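Local coordinates for AP endonuclease, family protein 2 (PDB 5TNV) that binds a magnesium ion in a xylose isomerase-like TIM barrel and may, judging from its family, have endonuclease activity, at residues 250-255 and 296-301; 29-34 and 64-69. All coordinates share one frame; numbering follows the deposited sequence.

How the contacts relate
Both contacts are buried and belong to the barrel sheet, and strands 297-299 and 29-32 are neighbours in it, so contact 1 and contact 2 sit side by side with centres about 10 Å apart. Cys299 N to Ala30 O and Phe297 O to Ala30 N, at 2.8 and 2.9 Å, probably hydrogen-bond them together. Contact 1 lies nearer the middle of the chain, holds one ligand of the magnesium ion and also has a salt bridge beside its aromatic packing. Contact 2, farther from the metal, joins the strands of a beta-alpha-beta unit through alanines, aliphatic side chains and one phenylalanine ring, with two waters between its segments at one end.

Contact 1: 250-255 and 296-301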
loop_
_atom_site.group_PDB
_atom_site.type_symbol
_atom_site.label_atom_id
_atom_site.label_comp_id
_atom_site.label_asym_id
_atom_site.label_seq_id
_atom_site.Cartn_x
_atom_site.Cartn_y
_atom_site.Cartn_z
ATOM N N PHE A 250 21.039 -9.675 14.105
ATOM C CA PHE A 250 19.850 -8.928 14.535
ATOM C C PHE A 250 19.318 -8.243 13.285
ATOM O O PHE A 250 20.081 -8.027 12.355
ATOM C CB PHE A 250 20.273 -7.897 15.584
ATOM C CG PHE A 250 19.161 -7.017 16.123
ATOM C CD1 PHE A 250 17.987 -7.558 16.618
ATOM C CD2 PHE A 250 19.321 -5.628 16.171
ATOM C CE1 PHE A 250 16.993 -6.779 17.140
ATOM C CE2 PHE A 250 18.316 -4.833 16.707
ATOM C CZ PHE A 250 17.170 -5.394 17.217
ATOM N N TRP A 251 18.044 -7.859 13.278
ATOM C CA TRP A 251 17.489 -7.333 12.023
ATOM C C TRP A 251 16.324 -6.361 12.302
ATOM O O TRP A 251 15.225 -6.783 12.586
ATOM C CB TRP A 251 17.050 -8.508 11.157
ATOM C CG TRP A 251 16.864 -8.198 9.691
ATOM C CD1 TRP A 251 16.905 -7.008 9.002
ATOM C CD2 TRP A 251 16.613 -9.221 8.700
ATOM N NE1 TRP A 251 16.682 -7.241 7.664
ATOM C CE2 TRP A 251 16.507 -8.577 7.453
ATOM C CE3 TRP A 251 16.476 -10.585 8.801
ATOM C CZ2 TRP A 251 16.266 -9.313 6.295
ATOM C CZ3 TRP A 251 16.229 -11.338 7.647
ATOM C CH2 TRP A 251 16.123 -10.683 6.410
ATOM N N HIS A 252 16.610 -5.071 12.139
ATOM C CA HIS A 252 15.587 -4.040 11.945
ATOM C C HIS A 252 15.073 -4.222 10.507
ATOM O O HIS A 252 15.862 -4.100 9.565
ATOM C CB HIS A 252 16.146 -2.638 12.089
ATOM C CG HIS A 252 16.433 -2.147 13.453
ATOM N ND1 HIS A 252 16.757 -0.826 13.661
ATOM C CD2 HIS A 252 16.461 -2.819 14.643
ATOM C CE1 HIS A 252 16.948 -0.730 14.967
ATOM N NE2 HIS A 252 16.777 -1.869 15.603
ATOM N N ILE A 253 13.800 -4.502 10.379
ATOM C CA ILE A 253 13.267 -4.979 9.084
ATOM C C ILE A 253 12.088 -4.085 8.685
ATOM O O ILE A 253 11.036 -4.115 9.318
ATOM C CB ILE A 253 12.940 -6.480 9.181
ATOM C CG1 ILE A 253 12.486 -7.029 7.818
ATOM C CG2 ILE A 253 11.967 -6.837 10.283
ATOM C CD1 ILE A 253 12.465 -8.548 7.734
ATOM N N LYS A 254 12.286 -3.329 7.612
ATOM C CA LYS A 254 11.271 -2.393 7.104
ATOM C C LYS A 254 11.429 -2.283 5.596
ATOM O O LYS A 254 12.461 -2.627 5.010
ATOM C CB LYS A 254 11.341 -1.031 7.796
ATOM C CG LYS A 254 12.620 -0.256 7.612
ATOM C CD LYS A 254 12.511 1.164 8.159
ATOM C CE LYS A 254 13.816 1.964 8.154
ATOM N NZ LYS A 254 14.760 1.459 9.180
ATOM N N ASN A 255 10.390 -1.711 4.955
ATOM C CA ASN A 255 10.361 -1.608 3.511
ATOM C C ASN A 255 9.850 -0.231 3.050
ATOM O O ASN A 255 9.197 0.510 3.791
ATOM C CB ASN A 255 9.525 -2.733 2.887
ATOM C CG ASN A 255 9.992 -3.258 1.548
ATOM O OD1 ASN A 255 10.919 -2.679 0.927
ATOM N ND2 ASN A 255 9.402 -4.329 1.086
ATOM N N PRO A 296 17.015 -12.250 16.588
ATOM C CA PRO A 296 15.648 -11.750 16.686
ATOM C C PRO A 296 15.394 -10.696 15.580
ATOM O O PRO A 296 16.305 -10.098 15.036
ATOM C CB PRO A 296 15.569 -11.159 18.091
ATOM C CG PRO A 296 16.939 -10.866 18.474
ATOM C CD PRO A 296 17.857 -11.792 17.733
ATOM N N PHE A 297 14.095 -10.483 15.316
ATOM C CA PHE A 297 13.643 -9.408 14.446
ATOM C C PHE A 297 13.175 -8.215 15.238
ATOM O O PHE A 297 12.682 -8.369 16.382
ATOM C CB PHE A 297 12.473 -9.882 13.551
ATOM C CG PHE A 297 12.830 -10.943 12.544
ATOM C CD1 PHE A 297 13.264 -10.612 11.282
ATOM C CD2 PHE A 297 12.692 -12.284 12.849
ATOM C CE1 PHE A 297 13.552 -11.559 10.317
ATOM C CE2 PHE A 297 12.991 -13.279 11.937
ATOM C CZ PHE A 297 13.421 -12.913 10.672
ATOM N N CYS A 298 13.221 -7.053 14.638
ATOM C CA CYS A 298 12.645 -5.856 15.217
ATOM C C CYS A 298 11.935 -5.068 14.100
ATOM O O CYS A 298 12.565 -4.677 13.110
ATOM C CB CYS A 298 13.736 -5.000 15.868
ATOM S SG CYS A 298 13.116 -3.513 16.635
ATOM N N CYS A 299 10.629 -4.926 14.271
ATOM C CA CYS A 299 9.813 -4.165 13.336
ATOM C C CYS A 299 9.909 -2.672 13.729
ATOM O O CYS A 299 9.443 -2.283 14.803
ATOM C CB CYS A 299 8.364 -4.632 13.365
ATOM S SG CYS A 299 8.138 -6.310 12.825
ATOM N N GLU A 300 10.482 -1.888 12.847
ATOM C CA GLU A 300 10.638 -0.447 12.838
ATOM C C GLU A 300 9.838 0.109 11.658
ATOM O O GLU A 300 9.820 -0.551 10.655
ATOM C CB GLU A 300 12.107 0.046 12.711
ATOM C CG GLU A 300 12.416 1.357 13.440
ATOM C CD GLU A 300 12.594 2.559 12.537
ATOM O OE1 GLU A 300 13.285 2.529 11.470
ATOM O OE2 GLU A 300 12.072 3.649 13.000
ATOM N N HIS A 301 9.339 1.322 11.716
ATOM C CA HIS A 301 8.692 1.939 10.536
ATOM C C HIS A 301 8.575 3.410 10.791
ATOM O O HIS A 301 7.490 3.832 11.310
ATOM C CB HIS A 301 7.342 1.312 10.314
ATOM C CG HIS A 301 6.698 1.635 9.008
ATOM N ND1 HIS A 301 7.001 0.995 7.825
ATOM C CD2 HIS A 301 5.720 2.548 8.713
ATOM C CE1 HIS A 301 6.246 1.485 6.896
ATOM N NE2 HIS A 301 5.438 2.437 7.390
HETATM O O HOH W 1 8.688 -3.167 10.379
HETATM O O HOH W 2 7.883 -1.526 6.614
#
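Trp251 and Phe297 project from the same face of two paired parallel strands and lie side by side, pointing the same way. Their rings are turned only 27° apart but are slid so far that they barely overlap; the touching is done by Trp251 CE3 and Phe297 CE1, 3.4 Å apart. Ile253 CD1 lies over the centre of one indole face, 4.0 Å above its plane, and the same methyl is 4.1 Å from Phe297 CE1. With CG1 anti to N (chi1 -176°) and the next torsion also anti, this branch is extended, which takes CD1 out to both rings.

On the face carrying His252 and Cys298, Cys298 CB touches two rings, 3.7 Å from both Phe250 CZ and His252 CD2, while SG lies obliquely off the imidazole. Between the two faces the strands are joined by backbone bonds, Cys298 N to Trp251 O at 2.9 Å and then Ile253 N to Cys298 O at 3.0 Å.

These are neighbouring strands of the TIM barrel, and His252 faces the metal: its ND1 binds the magnesium ion, with Glu193 and Asp223 as the other protein ligands, while NE2 is hydrogen-bonded to Ser104.

Past the bridged residues the chains spread, and water 1 spans the gap by donating to Ile253 O and Glu300 O. Lys254 and Glu300 also run alongside each other. Lys254 bends at its last torsion (chi4 -71°) to set NZ 2.9 Å from Glu300 OE1, a salt bridge in which OE1 is met nearly along its C-O axis. NZ has its strongest partner in Asp223 and bonds Asn226 as well, making the lysine a second-shell residue of the site. Farther on, water 2 joins Asn255 N to His301 ND1.

Contact 2: 29-34 and 64-69; sequences IAANML and LGFDHI
Ala31 sets its methyl squarely on the ring of Phe66: CB stands 3.5 Å from the ring centroid and just 6° off the normal, a CH-pi contact over the centre of the face. The same ring meets the backbone of the facing strand, with Ile29 O lying in its plane at the edge, 3.4 Å from CD1. Phe66 CG is anti to its own carbonyl carbon (chi1 -75°), which helps direct the ring toward strand 29-32, its face to Ala31 and its edge to Ile29 O.

Ala31 N also donates to His68 O at 2.9 Å in a nearly straight bond, although the donor is tilted 34° from the carbonyl plane. Beside it, Ala30 CA makes a CA-H...O contact with that same oxygen. Near Ile29 the link is through water: water 3 ties Ile29 N to His68 ND1, in the plane of the imidazole, and water 4 donates to Ile29 O while accepting from Asp67 N. Toward the other end, Met33, bent at two torsions, sets CG 4.1 Å from Ile69 CD1.

Gly65, at positive phi in a Schellman motif, closes helix 51-63, and a short loop leads into strand 68-70 of this beta-alpha-beta unit. Val61 of that helix packs on Ala31, Met33 and Phe66, whereas Ala30 and His68 reach Ser101 on strand 99-104 and Ile29 leans on Ile317 of helix 306-325.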
loop_
_atom_site.group_PDB
_atom_site.type_symbol
_atom_site.label_atom_id
_atom_site.label_comp_id
_atom_site.label_asym_id
_atom_site.label_seq_id
_atom_site.Cartn_x
_atom_site.Cartn_y
_atom_site.Cartn_z
ATOM N N ILE A 29 9.802 -11.267 17.471
ATOM C CA ILE A 29 9.506 -10.250 16.442
ATOM C C ILE A 29 9.056 -9.023 17.212
ATOM O O ILE A 29 7.862 -8.896 17.565
ATOM C CB ILE A 29 8.503 -10.722 15.400
ATOM C CG1 ILE A 29 8.938 -12.031 14.689
ATOM C CG2 ILE A 29 8.257 -9.626 14.404
ATOM C CD1 ILE A 29 7.744 -12.747 14.041
ATOM N N ALA A 30 9.972 -8.131 17.523
ATOM C CA ALA A 30 9.686 -7.057 18.467
ATOM C C ALA A 30 9.111 -5.813 17.837
ATOM O O ALA A 30 9.510 -5.421 16.739
ATOM C CB ALA A 30 10.970 -6.643 19.166
ATOM N N ALA A 31 8.181 -5.166 18.534
ATOM C CA ALA A 31 7.752 -3.816 18.182
ATOM C C ALA A 31 8.770 -2.803 18.658
ATOM O O ALA A 31 9.031 -2.698 19.884
ATOM C CB ALA A 31 6.406 -3.480 18.780
ATOM N N ASN A 32 9.342 -2.020 17.778
ATOM C CA ASN A 32 10.227 -0.916 18.173
ATOM C C ASN A 32 9.396 0.195 18.771
ATOM O O ASN A 32 8.426 0.590 18.143
ATOM C CB ASN A 32 10.979 -0.435 16.928
ATOM C CG ASN A 32 12.073 0.556 17.172
ATOM O OD1 ASN A 32 11.744 1.671 17.590
ATOM N ND2 ASN A 32 13.322 0.230 16.930
ATOM N N MET A 33 9.749 0.706 19.968
ATOM C CA MET A 33 8.951 1.704 20.679
ATOM C C MET A 33 9.299 3.158 20.338
ATOM O O MET A 33 8.701 4.059 20.917
ATOM C CB MET A 33 9.103 1.487 22.194
ATOM C CG MET A 33 8.591 0.120 22.646
ATOM S SD MET A 33 6.809 -0.132 22.456
ATOM C CE MET A 33 6.199 0.831 23.845
ATOM N N LEU A 34 10.202 3.401 19.389
ATOM C CA LEU A 34 10.658 4.785 19.178
ATOM C C LEU A 34 9.470 5.662 18.731
ATOM O O LEU A 34 9.495 6.880 19.046
ATOM C CB LEU A 34 11.840 4.859 18.282
ATOM C CG LEU A 34 11.809 4.766 16.865
ATOM C CD1 LEU A 34 11.388 6.064 16.180
ATOM C CD2 LEU A 34 13.251 4.577 16.378
ATOM N N LEU A 64 -2.291 -5.163 19.352
ATOM C CA LEU A 64 -1.998 -5.413 17.935
ATOM C C LEU A 64 -1.255 -6.722 17.708
ATOM O O LEU A 64 -0.889 -7.018 16.556
ATOM C CB LEU A 64 -1.309 -4.203 17.317
ATOM C CG LEU A 64 -2.194 -2.995 17.142
ATOM C CD1 LEU A 64 -1.369 -1.743 16.903
ATOM C CD2 LEU A 64 -3.183 -3.216 16.028
ATOM N N GLY A 65 -1.045 -7.527 18.740
ATOM C CA GLY A 65 -0.634 -8.888 18.607
ATOM C C GLY A 65 0.795 -9.203 18.994
ATOM O O GLY A 65 1.221 -10.360 19.020
ATOM N N PHE A 66 1.591 -8.180 19.338
ATOM C CA PHE A 66 2.988 -8.441 19.695
ATOM C C PHE A 66 3.112 -9.200 21.004
ATOM O O PHE A 66 2.324 -9.026 21.930
ATOM C CB PHE A 66 3.734 -7.115 19.863
ATOM C CG PHE A 66 4.047 -6.451 18.552
ATOM C CD1 PHE A 66 5.228 -6.809 17.889
ATOM C CD2 PHE A 66 3.233 -5.505 17.972
ATOM C CE1 PHE A 66 5.557 -6.252 16.657
ATOM C CE2 PHE A 66 3.548 -4.945 16.737
ATOM C CZ PHE A 66 4.685 -5.342 16.094
ATOM N N ASP A 67 4.147 -10.040 21.072
ATOM C CA ASP A 67 4.671 -10.640 22.290
ATOM C C ASP A 67 5.919 -9.928 22.807
ATOM O O ASP A 67 6.208 -10.009 24.000
ATOM C CB ASP A 67 5.027 -12.107 22.040
ATOM C CG ASP A 67 3.843 -12.977 21.749
ATOM O OD1 ASP A 67 2.870 -12.908 22.441
ATOM O OD2 ASP A 67 3.929 -13.802 20.829
ATOM N N HIS A 68 6.676 -9.288 21.920
ATOM C CA HIS A 68 7.938 -8.684 22.256
ATOM C C HIS A 68 7.981 -7.223 21.824
ATOM O O HIS A 68 7.349 -6.826 20.810
ATOM C CB HIS A 68 9.118 -9.427 21.618
ATOM C CG HIS A 68 9.326 -10.773 22.198
ATOM N ND1 HIS A 68 8.761 -11.909 21.691
ATOM C CD2 HIS A 68 10.060 -11.099 23.304
ATOM C CE1 HIS A 68 9.127 -12.932 22.443
ATOM N NE2 HIS A 68 9.902 -12.497 23.431
ATOM N N ILE A 69 8.789 -6.433 22.544
ATOM C CA ILE A 69 9.123 -5.068 22.217
ATOM C C ILE A 69 10.627 -4.888 22.260
ATOM O O ILE A 69 11.374 -5.680 22.868
ATOM C CB ILE A 69 8.436 -4.039 23.145
ATOM C CG1 ILE A 69 9.040 -4.083 24.543
ATOM C CG2 ILE A 69 6.944 -4.196 23.133
ATOM C CD1 ILE A 69 8.776 -2.881 25.407
HETATM O O HOH W 3 7.682 -12.278 19.201
HETATM O O HOH W 4 5.978 -10.259 18.907
#